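PDB 6DTU: maltose-binding protein MalE1 from Thermotoga maritima, which binds maltotetraose and probably serves as the sugar-capturing component of a carbohydrate transport system. Local coordinates for residues T6-E11 / K43-T48; I16-G21 / V32-V37. All coordinates share one frame; numbering follows the deposited sequence.

Contact 1: T6-E11 / K43-T48. With GLC (alpha-D-glucopyranose), chain C.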
ATOM      1  N   THR A   6       4.442 -13.799  18.683  1.00 12.55           N
ATOM      2  CA  THR A   6       5.284 -12.769  18.092  1.00 13.24           C
ATOM      3  C   THR A   6       4.644 -12.271  16.805  1.00 15.54           C
ATOM      4  O   THR A   6       4.193 -13.071  15.974  1.00 15.87           O
ATOM      5  CB  THR A   6       6.673 -13.329  17.823  1.00 14.21           C
ATOM      6  OG1 THR A   6       7.243 -13.742  19.074  1.00 18.90           O
ATOM      7  CG2 THR A   6       7.565 -12.233  17.212  1.00 17.66           C
ATOM      8  N   ILE A   7       4.603 -10.950  16.645  1.00 14.95           N
ATOM      9  CA  ILE A   7       4.011 -10.286  15.492  1.00 13.32           C
ATOM     10  C   ILE A   7       5.099  -9.478  14.815  1.00 14.64           C
ATOM     11  O   ILE A   7       5.823  -8.739  15.491  1.00 14.48           O
ATOM     12  CB  ILE A   7       2.922  -9.307  15.966  1.00 12.03           C
ATOM     13  CG1 ILE A   7       1.873 -10.022  16.820  1.00 12.61           C
ATOM     14  CG2 ILE A   7       2.284  -8.586  14.780  1.00 13.60           C
ATOM     15  CD1 ILE A   7       0.946  -9.060  17.552  1.00 13.55           C
ATOM     16  N   TRP A   8       5.184  -9.573  13.490  1.00 11.46           N
ATOM     17  CA  TRP A   8       5.996  -8.674  12.673  1.00 11.35           C
ATOM     18  C   TRP A   8       5.069  -7.665  12.011  1.00 11.78           C
ATOM     19  O   TRP A   8       4.066  -8.043  11.395  1.00 12.29           O
ATOM     20  CB  TRP A   8       6.752  -9.412  11.560  1.00 12.57           C
ATOM     21  CG  TRP A   8       7.834 -10.316  12.009  1.00 12.12           C
ATOM     22  CD1 TRP A   8       8.343 -10.431  13.286  1.00 11.87           C
ATOM     23  CD2 TRP A   8       8.566 -11.232  11.194  1.00 12.12           C
ATOM     24  NE1 TRP A   8       9.338 -11.376  13.308  1.00 14.38           N
ATOM     25  CE2 TRP A   8       9.508 -11.870  12.035  1.00 11.58           C
ATOM     26  CE3 TRP A   8       8.541 -11.553   9.826  1.00 13.99           C
ATOM     27  CZ2 TRP A   8      10.393 -12.842  11.559  1.00 14.29           C
ATOM     28  CZ3 TRP A   8       9.421 -12.518   9.355  1.00 15.51           C
ATOM     29  CH2 TRP A   8      10.342 -13.142  10.222  1.00 17.66           C
ATOM     30  N   CYS A   9       5.403  -6.398  12.127  1.00 13.00           N
ATOM     31  CA  CYS A   9       4.607  -5.365  11.476  1.00 12.30           C
ATOM     32  C   CYS A   9       5.515  -4.192  11.166  1.00 13.91           C
ATOM     33  O   CYS A   9       6.622  -4.076  11.702  1.00 13.63           O
ATOM     34  CB  CYS A   9       3.408  -4.919  12.330  1.00 13.47           C
ATOM     35  SG  CYS A   9       3.855  -4.136  13.887  1.00 14.29           S
ATOM     36  N   SER A  10       5.015  -3.304  10.324  1.00 13.04           N
ATOM     37  CA  SER A  10       5.770  -2.105  10.005  1.00 13.00           C
ATOM     38  C   SER A  10       5.761  -1.149  11.194  1.00 12.70           C
ATOM     39  O   SER A  10       5.105  -1.371  12.209  1.00 13.93           O
ATOM     40  CB  SER A  10       5.169  -1.411   8.781  1.00 12.00           C
ATOM     41  OG  SER A  10       4.075  -0.603   9.173  1.00 13.23           O
ATOM     42  N   GLU A  11       6.465  -0.022  11.046  1.00 14.68           N
ATOM     43  CA  GLU A  11       6.519   0.935  12.142  1.00 13.38           C
ATOM     44  C   GLU A  11       5.152   1.510  12.494  1.00 13.93           C
ATOM     45  O   GLU A  11       4.940   1.912  13.640  1.00 16.60           O
ATOM     46  CB  GLU A  11       7.496   2.080  11.835  1.00 15.24           C
ATOM     47  CG  GLU A  11       7.041   3.033  10.760  1.00 20.35           C
ATOM     48  CD  GLU A  11       7.644   2.696   9.437  1.00 29.02           C
ATOM     49  OE1 GLU A  11       8.020   1.517   9.274  1.00 26.10           O
ATOM     50  OE2 GLU A  11       7.767   3.596   8.571  1.00 34.20           O
ATOM     51  N   LYS A  43       7.730  -9.692   3.905  1.00 13.87           N
ATOM     52  CA  LYS A  43       7.432 -10.914   3.157  1.00 13.83           C
ATOM     53  C   LYS A  43       8.691 -11.702   2.838  1.00 16.31           C
ATOM     54  O   LYS A  43       8.697 -12.941   2.920  1.00 15.87           O
ATOM     55  CB  LYS A  43       6.645 -10.632   1.876  1.00 14.60           C
ATOM     56  CG  LYS A  43       6.394 -11.921   1.108  1.00 16.29           C
ATOM     57  CD  LYS A  43       5.190 -11.831   0.186  1.00 17.77           C
ATOM     58  CE  LYS A  43       5.431 -10.883  -0.975  1.00 16.42           C
ATOM     59  NZ  LYS A  43       6.477 -11.369  -1.921  1.00 17.82           N
ATOM     60  N   SER A  44       9.748 -11.007   2.426  1.00 15.37           N
ATOM     61  CA  SER A  44      10.994 -11.691   2.092  1.00 15.51           C
ATOM     62  C   SER A  44      11.620 -12.337   3.323  1.00 16.66           C
ATOM     63  O   SER A  44      12.081 -13.487   3.252  1.00 17.05           O
ATOM     64  CB  SER A  44      11.956 -10.724   1.390  1.00 16.81           C
ATOM     65  OG  SER A  44      12.116  -9.536   2.154  1.00 18.68           O
ATOM     66  N   LYS A  45      11.592 -11.640   4.467  1.00 17.31           N
ATOM     67  CA  LYS A  45      12.055 -12.242   5.710  1.00 13.98           C
ATOM     68  C   LYS A  45      11.207 -13.452   6.077  1.00 14.31           C
ATOM     69  O   LYS A  45      11.729 -14.457   6.574  1.00 15.72           O
ATOM     70  CB  LYS A  45      12.043 -11.204   6.832  1.00 14.38           C
ATOM     71  CG  LYS A  45      12.724 -11.638   8.129  1.00 24.62           C
ATOM     72  CD  LYS A  45      12.481 -10.633   9.248  1.00 25.06           C
ATOM     73  CE  LYS A  45      13.223 -11.023  10.530  1.00 25.26           C
ATOM     74  NZ  LYS A  45      14.689 -10.866  10.408  1.00 34.86           N
ATOM     75  N   PHE A  46       9.888 -13.370   5.852  1.00 14.01           N
ATOM     76  CA  PHE A  46       9.008 -14.474   6.213  1.00 14.17           C
ATOM     77  C   PHE A  46       9.230 -15.676   5.298  1.00 15.67           C
ATOM     78  O   PHE A  46       9.250 -16.820   5.756  1.00 14.32           O
ATOM     79  CB  PHE A  46       7.562 -13.980   6.168  1.00 15.40           C
ATOM     80  CG  PHE A  46       6.584 -14.938   6.750  1.00 13.55           C
ATOM     81  CD1 PHE A  46       6.512 -15.124   8.123  1.00 14.85           C
ATOM     82  CD2 PHE A  46       5.708 -15.638   5.928  1.00 14.04           C
ATOM     83  CE1 PHE A  46       5.608 -15.998   8.673  1.00 17.86           C
ATOM     84  CE2 PHE A  46       4.805 -16.522   6.485  1.00 16.12           C
ATOM     85  CZ  PHE A  46       4.754 -16.690   7.858  1.00 14.46           C
ATOM     86  N   LEU A  47       9.423 -15.429   4.005  1.00 16.30           N
ATOM     87  CA  LEU A  47       9.736 -16.528   3.092  1.00 16.03           C
ATOM     88  C   LEU A  47      10.997 -17.254   3.529  1.00 17.60           C
ATOM     89  O   LEU A  47      11.095 -18.478   3.398  1.00 16.96           O
ATOM     90  CB  LEU A  47       9.904 -15.984   1.672  1.00 15.95           C
ATOM     91  CG  LEU A  47       8.619 -15.554   0.963  1.00 16.58           C
ATOM     92  CD1 LEU A  47       8.949 -14.685  -0.265  1.00 19.06           C
ATOM     93  CD2 LEU A  47       7.873 -16.770   0.548  1.00 17.86           C
ATOM     94  N   THR A  48      11.975 -16.515   4.037  1.00 14.59           N
ATOM     95  CA  THR A  48      13.214 -17.138   4.482  1.00 16.48           C
ATOM     96  C   THR A  48      13.038 -17.809   5.844  1.00 15.54           C
ATOM     97  O   THR A  48      13.450 -18.958   6.034  1.00 17.10           O
ATOM     98  CB  THR A  48      14.321 -16.080   4.578  1.00 16.94           C
ATOM     99  OG1 THR A  48      14.573 -15.510   3.287  1.00 20.17           O
ATOM    100  CG2 THR A  48      15.611 -16.707   5.099  1.00 18.66           C
TER
HETATM  101  C1  GLC C   1       4.527   1.671   6.111  1.00 18.36           C
HETATM  102  C2  GLC C   1       3.143   1.207   5.884  1.00 12.38           C
HETATM  103  C3  GLC C   1       3.018   0.424   4.643  1.00 14.23           C
HETATM  104  C4  GLC C   1       3.488   1.204   3.464  1.00 12.37           C
HETATM  105  C5  GLC C   1       4.979   1.597   3.642  1.00 13.32           C
HETATM  106  C6  GLC C   1       5.449   2.496   2.679  1.00 17.14           C
HETATM  107  O1  GLC C   1       5.364   0.581   6.334  1.00 21.14           O
HETATM  108  O2  GLC C   1       2.771   0.398   7.046  1.00 15.09           O
HETATM  109  O3  GLC C   1       1.593   0.075   4.508  1.00 13.99           O
HETATM  110  O4  GLC C   1       3.357   0.400   2.260  1.00 13.10           O
HETATM  111  O5  GLC C   1       5.025   2.394   4.956  1.00 15.94           O
HETATM  112  O6  GLC C   1       6.859   2.666   2.861  1.00 20.13           O

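Contact 2: I16-G21 / V32-V37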
ATOM      1  N   ILE A  16       0.190   0.646  18.695  1.00 15.78           N
ATOM      2  CA  ILE A  16      -1.135   0.160  19.057  1.00 15.59           C
ATOM      3  C   ILE A  16      -1.110  -1.334  19.326  1.00 11.94           C
ATOM      4  O   ILE A  16      -1.720  -1.806  20.290  1.00 13.59           O
ATOM      5  CB  ILE A  16      -2.216   0.567  18.038  1.00 15.02           C
ATOM      6  CG1 ILE A  16      -3.580   0.045  18.503  1.00 15.40           C
ATOM      7  CG2 ILE A  16      -1.851   0.070  16.621  1.00 13.55           C
ATOM      8  CD1 ILE A  16      -3.980   0.482  19.920  1.00 15.07           C
ATOM      9  N   LEU A  17      -0.381  -2.100  18.512  1.00 12.29           N
ATOM     10  CA  LEU A  17      -0.313  -3.545  18.748  1.00 14.35           C
ATOM     11  C   LEU A  17       0.442  -3.890  20.027  1.00 15.96           C
ATOM     12  O   LEU A  17       0.117  -4.889  20.687  1.00 15.43           O
ATOM     13  CB  LEU A  17       0.304  -4.252  17.544  1.00 15.03           C
ATOM     14  CG  LEU A  17      -0.532  -4.260  16.258  1.00 14.08           C
ATOM     15  CD1 LEU A  17       0.216  -4.947  15.117  1.00 13.04           C
ATOM     16  CD2 LEU A  17      -1.845  -4.937  16.485  1.00 15.77           C
ATOM     17  N   GLN A  18       1.441  -3.091  20.393  1.00 14.81           N
ATOM     18  CA  GLN A  18       2.125  -3.294  21.667  1.00 15.35           C
ATOM     19  C   GLN A  18       1.148  -3.146  22.817  1.00 12.16           C
ATOM     20  O   GLN A  18       1.134  -3.958  23.744  1.00 14.69           O
ATOM     21  CB  GLN A  18       3.237  -2.250  21.827  1.00 19.86           C
ATOM     22  CG  GLN A  18       4.606  -2.606  21.237  1.00 23.31           C
ATOM     23  CD  GLN A  18       5.655  -1.482  21.410  1.00 26.40           C
ATOM     24  OE1 GLN A  18       5.308  -0.301  21.543  1.00 26.80           O
ATOM     25  NE2 GLN A  18       6.939  -1.857  21.414  1.00 22.65           N
ATOM     26  N   LYS A  19       0.323  -2.109  22.764  1.00 15.02           N
ATOM     27  CA  LYS A  19      -0.619  -1.856  23.841  1.00 16.72           C
ATOM     28  C   LYS A  19      -1.665  -2.959  23.919  1.00 14.63           C
ATOM     29  O   LYS A  19      -1.971  -3.458  25.011  1.00 14.24           O
ATOM     30  CB  LYS A  19      -1.261  -0.491  23.613  1.00 18.00           C
ATOM     31  CG  LYS A  19      -2.235  -0.084  24.691  1.00 23.02           C
ATOM     32  CD  LYS A  19      -1.531   0.197  26.006  1.00 29.98           C
ATOM     33  CE  LYS A  19      -2.514   0.655  27.099  1.00 25.50           C
ATOM     34  NZ  LYS A  19      -3.389  -0.446  27.635  1.00 21.62           N
ATOM     35  N   LEU A  20      -2.218  -3.364  22.767  1.00 13.87           N
ATOM     36  CA  LEU A  20      -3.180  -4.465  22.761  1.00 13.80           C
ATOM     37  C   LEU A  20      -2.539  -5.751  23.258  1.00 13.57           C
ATOM     38  O   LEU A  20      -3.165  -6.531  23.986  1.00 14.88           O
ATOM     39  CB  LEU A  20      -3.725  -4.685  21.348  1.00 14.28           C
ATOM     40  CG  LEU A  20      -4.485  -3.489  20.795  1.00 15.70           C
ATOM     41  CD1 LEU A  20      -4.850  -3.650  19.315  1.00 14.69           C
ATOM     42  CD2 LEU A  20      -5.724  -3.269  21.650  1.00 14.22           C
ATOM     43  N   GLY A  21      -1.282  -5.983  22.898  1.00 16.75           N
ATOM     44  CA  GLY A  21      -0.611  -7.190  23.358  1.00 13.11           C
ATOM     45  C   GLY A  21      -0.425  -7.221  24.859  1.00 16.16           C
ATOM     46  O   GLY A  21      -0.571  -8.274  25.485  1.00 16.90           O
ATOM     47  N   VAL A  32       2.854 -11.343  24.478  1.00 14.40           N
ATOM     48  CA  VAL A  32       2.726 -10.836  23.116  1.00 16.06           C
ATOM     49  C   VAL A  32       3.906  -9.923  22.820  1.00 12.41           C
ATOM     50  O   VAL A  32       4.203  -8.993  23.582  1.00 17.54           O
ATOM     51  CB  VAL A  32       1.376 -10.136  22.873  1.00 13.77           C
ATOM     52  CG1 VAL A  32       1.261  -9.742  21.394  1.00 16.18           C
ATOM     53  CG2 VAL A  32       0.204 -11.061  23.284  1.00 14.83           C
ATOM     54  N   GLU A  33       4.562 -10.168  21.698  1.00 14.47           N
ATOM     55  CA  GLU A  33       5.782  -9.460  21.360  1.00 14.20           C
ATOM     56  C   GLU A  33       5.597  -8.852  19.982  1.00 13.36           C
ATOM     57  O   GLU A  33       5.324  -9.571  19.014  1.00 14.67           O
ATOM     58  CB  GLU A  33       6.946 -10.432  21.361  1.00 15.70           C
ATOM     59  CG  GLU A  33       8.185  -9.852  20.763  1.00 16.09           C
ATOM     60  CD  GLU A  33       9.340 -10.775  20.938  1.00 16.50           C
ATOM     61  OE1 GLU A  33       9.593 -11.145  22.093  1.00 19.20           O
ATOM     62  OE2 GLU A  33       9.966 -11.145  19.929  1.00 15.40           O
ATOM     63  N   VAL A  34       5.712  -7.537  19.901  1.00 13.84           N
ATOM     64  CA  VAL A  34       5.550  -6.834  18.641  1.00 11.35           C
ATOM     65  C   VAL A  34       6.928  -6.408  18.143  1.00 14.98           C
ATOM     66  O   VAL A  34       7.607  -5.575  18.769  1.00 16.19           O
ATOM     67  CB  VAL A  34       4.622  -5.620  18.804  1.00 15.48           C
ATOM     68  CG1 VAL A  34       4.474  -4.923  17.477  1.00 16.28           C
ATOM     69  CG2 VAL A  34       3.253  -6.056  19.370  1.00 18.00           C
ATOM     70  N   GLN A  35       7.317  -6.943  16.988  1.00 15.52           N
ATOM     71  CA  GLN A  35       8.630  -6.721  16.397  1.00 15.60           C
ATOM     72  C   GLN A  35       8.474  -5.895  15.120  1.00 16.29           C
ATOM     73  O   GLN A  35       7.882  -6.364  14.139  1.00 16.02           O
ATOM     74  CB  GLN A  35       9.241  -8.076  16.041  1.00 15.83           C
ATOM     75  CG  GLN A  35      10.554  -8.022  15.252  1.00 18.45           C
ATOM     76  CD  GLN A  35      11.672  -7.348  16.001  1.00 18.58           C
ATOM     77  OE1 GLN A  35      12.207  -7.905  16.960  1.00 17.07           O
ATOM     78  NE2 GLN A  35      12.013  -6.128  15.593  1.00 21.30           N
ATOM     79  N   TYR A  36       9.056  -4.694  15.120  1.00 14.76           N
ATOM     80  CA  TYR A  36       9.135  -3.879  13.915  1.00 15.37           C
ATOM     81  C   TYR A  36       9.958  -4.582  12.851  1.00 16.40           C
ATOM     82  O   TYR A  36      11.048  -5.091  13.127  1.00 17.28           O
ATOM     83  CB  TYR A  36       9.796  -2.526  14.223  1.00 15.57           C
ATOM     84  CG  TYR A  36      10.414  -1.886  12.976  1.00 18.40           C
ATOM     85  CD1 TYR A  36       9.609  -1.401  11.936  1.00 17.65           C
ATOM     86  CD2 TYR A  36      11.793  -1.834  12.803  1.00 19.68           C
ATOM     87  CE1 TYR A  36      10.154  -0.844  10.792  1.00 20.05           C
ATOM     88  CE2 TYR A  36      12.340  -1.276  11.656  1.00 19.05           C
ATOM     89  CZ  TYR A  36      11.518  -0.789  10.654  1.00 19.43           C
ATOM     90  OH  TYR A  36      12.071  -0.239   9.506  1.00 21.50           O
ATOM     91  N   VAL A  37       9.427  -4.618  11.633  1.00 12.33           N
ATOM     92  CA  VAL A  37      10.169  -5.051  10.452  1.00 13.35           C
ATOM     93  C   VAL A  37       9.844  -4.059   9.343  1.00 12.73           C
ATOM     94  O   VAL A  37       8.680  -3.695   9.152  1.00 13.86           O
ATOM     95  CB  VAL A  37       9.805  -6.493  10.022  1.00 14.83           C
ATOM     96  CG1 VAL A  37      10.595  -6.909   8.810  1.00 15.19           C
ATOM     97  CG2 VAL A  37      10.010  -7.493  11.173  1.00 15.58           C
TER
HETATM   98  O   HOH W   1       7.810  -4.481  21.112  1.00 22.08           O
HETATM   99  O   HOH W   2       2.516  -6.564  23.812  1.00 24.00           O
HETATM  100  O   HOH W   3       2.344  -8.596  26.134  1.00 20.82           O

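Contact 1: T6-E11 / K43-T48
Trp8 holds CG anti to its carbonyl carbon (chi1 -68°), which sets the indole beside the backbone N, where its six-membered ring meets helix 39-49, while Lys45 keeps CG anti to the backbone N (chi1 -170°) and runs extended as far as CE. The two side chains cross at about a right angle, the lysine methylenes lying over one face of the six-membered ring. Lys45 CD stands 3.7 Å from the centroid of that ring and 22° off its normal, a CH-pi contact; the shortest approach is Lys45 CD to Trp8 CH2, 3.4 Å. Further along, Lys45 CE reaches Trp8 CZ2 at 3.5 Å. Phe46 meets the same indole at its rim instead: Trp8 CZ3 lies 4.0 Å from Phe46 CB and 3.6 Å from Phe46 N. This is helix-on-sheet packing in a solute-binding protein lobe, with strand 4-9 flanked by strands 31-36 and 58-62. Replacing Trp8 by an alanine would probably open a gap beneath the Lys45 methylenes and deprive Phe46 CB of an apolar neighbour. Just past the strand, Ser10 OG accepts a 2.7 Å hydrogen bond from O2 of a glucose unit of the bound maltotetraose. Lys43, another pocket residue, forms a salt bridge with Glu68.

Contact 2: I16-G21 / V32-V37
Val34, Gly21 and Val32 bury the most surface where helix 14-28 lies on strand 31-36, the helix and second strand of a beta-alpha-beta unit that starts with strand 4-9. The short segments run nearly antiparallel (171°), their axes 7.9 Å apart, as expected when the chain turns back from helix to strand. Val34 has the most surface buried here. Its CG2, anti to the carbonyl carbon, meets the helix backbone and lies 3.6 Å from Leu17 O; Leu17 CB adds an apolar contact to the same methyl. Beside Leu17 in the helix, Gln18 packs its CG 3.9 Å from Val34 CB. One turn on, the backbones close to 4.9 Å between Gly21 CA and Val32 CA. Gly21, with no side chain, admits Val32 CB to 3.6 Å from Gly21 CA. Glu33, whose CB points away from the helix, forms a salt bridge with Lys4 of strand 4-9. A water bridge supplements the apolar packing beside the exposed Gln18. Gln18, extended beyond CG, brings its amide to a water that accepts from Gln18 NE2 at 2.8 Å and donates to Val34 O at 2.6 Å.

From the N terminus, strand 4-9 leads into helix 14-28, and the chain then returns along strand 31-36; contact 2 closes this inner loop, with 10 residues between its segments. The chain continues into helix 39-49, where contact 1 closes a larger loop back to strand 4-9, so contact 2 is nested within contact 1. Their centres are 13 Å apart. Strands 4-9 and 31-36 are parallel neighbours in one sheet, and probable backbone hydrogen bonds join them: Ile7 O to Gln35 N and Ile7 N to Glu33 O, each 2.8 Å. Packing of Trp8 CG against Val37 CG2 at 3.7 Å adds a side-chain link. Together the contacts tie helices 14-28 and 39-49 to adjoining strands.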